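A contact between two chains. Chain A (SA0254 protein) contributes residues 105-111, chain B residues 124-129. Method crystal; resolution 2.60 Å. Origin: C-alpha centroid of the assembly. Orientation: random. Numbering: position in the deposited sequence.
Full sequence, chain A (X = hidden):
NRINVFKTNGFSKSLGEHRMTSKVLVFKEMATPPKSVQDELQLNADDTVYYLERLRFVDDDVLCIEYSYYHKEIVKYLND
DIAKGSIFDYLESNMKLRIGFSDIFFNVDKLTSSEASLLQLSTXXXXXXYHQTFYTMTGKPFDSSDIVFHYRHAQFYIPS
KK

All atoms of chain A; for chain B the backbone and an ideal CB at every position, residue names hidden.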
# COMPACT_ATOMS: atom_id res chain seq x y z
N PHE A 105 7.95 -2.33 -1.82
CA PHE A 105 8.01 -1.90 -0.42
C PHE A 105 7.49 -0.49 -0.29
O PHE A 105 7.80 0.34 -1.12
CB PHE A 105 9.42 -1.94 0.12
CG PHE A 105 10.06 -3.29 0.02
CD1 PHE A 105 10.19 -4.10 1.14
CD2 PHE A 105 10.54 -3.75 -1.21
CE1 PHE A 105 10.79 -5.37 1.04
CE2 PHE A 105 11.13 -5.00 -1.31
CZ PHE A 105 11.26 -5.81 -0.19
N PHE A 106 6.68 -0.20 0.74
CA PHE A 106 6.36 1.20 1.04
C PHE A 106 6.11 1.59 2.52
O PHE A 106 5.77 0.77 3.38
CB PHE A 106 5.20 1.65 0.17
CG PHE A 106 3.93 0.91 0.42
CD1 PHE A 106 2.99 1.39 1.34
CD2 PHE A 106 3.65 -0.25 -0.29
CE1 PHE A 106 1.78 0.71 1.56
CE2 PHE A 106 2.44 -0.94 -0.09
CZ PHE A 106 1.50 -0.45 0.84
N ASN A 107 6.30 2.87 2.79
CA ASN A 107 6.03 3.42 4.10
C ASN A 107 5.64 4.87 3.94
O ASN A 107 5.89 5.49 2.88
CB ASN A 107 7.26 3.31 5.00
CG ASN A 107 8.45 4.14 4.50
OD1 ASN A 107 8.34 4.84 3.47
ND2 ASN A 107 9.57 4.06 5.21
N VAL A 108 5.04 5.42 4.99
CA VAL A 108 4.61 6.80 4.99
C VAL A 108 5.73 7.58 5.66
O VAL A 108 6.39 7.07 6.56
CB VAL A 108 3.25 6.96 5.75
CG1 VAL A 108 2.97 8.41 6.07
CG2 VAL A 108 2.12 6.32 4.94
N ASP A 109 5.92 8.83 5.26
CA ASP A 109 6.97 9.65 5.82
C ASP A 109 6.65 11.13 5.67
O ASP A 109 5.64 11.47 5.05
CB ASP A 109 8.29 9.35 5.08
CG ASP A 109 9.53 9.64 5.91
OD1 ASP A 109 9.46 10.20 7.00
OD2 ASP A 109 10.61 9.28 5.46
N LYS A 110 7.53 11.97 6.20
CA LYS A 110 7.50 13.41 5.99
C LYS A 110 8.29 13.71 4.75
O LYS A 110 9.22 13.00 4.42
CB LYS A 110 8.13 14.14 7.17
CG LYS A 110 7.71 13.62 8.51
CD LYS A 110 7.94 14.61 9.65
CE LYS A 110 7.18 14.18 10.91
NZ LYS A 110 7.09 15.26 11.91
N LEU A 111 7.90 14.78 4.05
CA LEU A 111 8.59 15.18 2.84
C LEU A 111 9.78 15.99 3.21
O LEU A 111 9.85 16.66 4.23
CB LEU A 111 7.74 16.07 1.93
CG LEU A 111 6.53 15.52 1.17
CD1 LEU A 111 5.57 16.67 0.98
CD2 LEU A 111 6.94 14.89 -0.15
N UNK B 124 -1.42 16.09 13.22
CA UNK B 124 -0.98 16.52 11.90
C UNK B 124 0.18 15.74 11.31
O UNK B 124 0.46 15.85 10.13
CB UNK B 124 -0.59 18.00 11.96
N UNK B 125 0.87 14.96 12.12
CA UNK B 125 1.92 14.10 11.60
C UNK B 125 1.33 13.00 10.72
O UNK B 125 0.18 12.61 10.92
CB UNK B 125 2.73 13.49 12.75
N UNK B 126 2.11 12.49 9.77
CA UNK B 126 1.57 11.60 8.76
C UNK B 126 1.03 10.26 9.29
O UNK B 126 1.45 9.78 10.36
CB UNK B 126 2.66 11.32 7.72
N UNK B 127 0.11 9.67 8.53
CA UNK B 127 -0.37 8.30 8.80
C UNK B 127 -0.74 7.63 7.48
O UNK B 127 -0.72 8.28 6.44
CB UNK B 127 -1.57 8.31 9.75
N UNK B 128 -1.06 6.34 7.53
CA UNK B 128 -1.74 5.62 6.45
C UNK B 128 -3.15 5.34 6.92
O UNK B 128 -3.33 4.75 7.99
CB UNK B 128 -1.01 4.33 6.07
N UNK B 129 -4.13 5.77 6.15
CA UNK B 129 -5.54 5.41 6.38
C UNK B 129 -5.85 4.28 5.40
O UNK B 129 -5.75 4.45 4.19
CB UNK B 129 -6.48 6.60 6.19

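The two stretches run roughly antiparallel, their strand axes at 146° and 6.4 Å apart at closest approach, with no backbone hydrogen bond between them. The contact rests mainly on side chains, with some backbone atoms packed against them, and each position of chain B can be judged by where its CA-to-CB bond points.

Position 124 has phi/psi of 92/-14. A positive phi by itself favours glycine, and nothing of the chain A stretch lies within 5.5 Å of the ideal CB. The residue is B:Gly124, which makes no contact.

At position 125 the CA-to-CB bond points sideways, which would suit many residues, but the ideal CB lies 4.8 Å from A:Lys110 NZ. An ammonium group at that range favours an acidic side chain or, less strongly, a neutral acceptor such as glutamine. The deposited residue is B:Glu125. With chi1 m and chi2 t, its end comes nearer to chain A than its CB direction suggests, and A:Lys110 NZ donates a hydrogen bond to B:Glu125 OE2 at 2.8 Å, part of a salt bridge.

Position 126 points toward chain A, and its ideal CB is already tight, 3.4 Å from A:Val108 CG1. A:Asp109 O lies 4.0 Å from that CB. With a methyl group so close and a carbonyl oxygen beside it, a compact, apolar side chain would fit, alanine, valine or proline, and phi/psi of -64/155 is compatible with proline. It is B:Pro126. Its CB packs 3.4 Å from A:Val108 CG1, while its CG, in the C-gamma exo ring, reaches 3.7 Å from A:Asp109 O and 4.1 Å from A:Lys110 CG. The ring thus touches three successive residues of the chain A strand.

Position 127 points away, with nothing of the other stretch within 5.5 Å of its ideal CB, so chain A sets little restriction. The residue is B:Cys127, whose contact is through the backbone: its O lies 3.7 Å from A:Val108 CG1.

Position 128 again points toward chain A, its ideal CB 3.9 Å from A:Val108 CG2, with the ring of A:Phe106 farther along. Leucine, isoleucine, valine or methionine would suit this apolar surface, a longer one being better able to extend to the ring. It is B:Leu128, with chi1 t and chi2 p. Its CD1 packs 3.8 Å from A:Val108 CG2, and its CD2 lies 4.3 Å from A:Phe106 CE1, at the ring edge and near its plane.

Position 129 is out of reach, so chain A expresses no preference. B:Arg129 makes no contact with this stretch; its guanidinium is hydrogen-bonded elsewhere in the structure.

Chain B 124-129: GEPCLR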
# COMPACT_ATOMS: atom_id res chain seq x y z
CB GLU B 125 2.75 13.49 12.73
CG GLU B 125 3.77 14.44 13.29
CD GLU B 125 4.69 13.77 14.24
OE1 GLU B 125 4.19 13.12 15.20
OE2 GLU B 125 5.91 13.90 14.01
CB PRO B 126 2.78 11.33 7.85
CG PRO B 126 3.79 12.39 8.17
CD PRO B 126 3.55 12.72 9.61
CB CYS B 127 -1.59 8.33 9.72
SG CYS B 127 -2.95 9.39 9.09
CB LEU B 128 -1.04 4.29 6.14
CG LEU B 128 -1.41 3.60 4.81
CD1 LEU B 128 -0.94 4.46 3.65
CD2 LEU B 128 -0.82 2.21 4.67
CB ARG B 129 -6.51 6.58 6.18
CG ARG B 129 -5.93 7.94 6.45
CD ARG B 129 -6.96 9.02 6.78
NE ARG B 129 -7.27 8.87 8.19
CZ ARG B 129 -7.00 9.73 9.18
NH1 ARG B 129 -6.47 10.93 9.00
NH2 ARG B 129 -7.31 9.36 10.38
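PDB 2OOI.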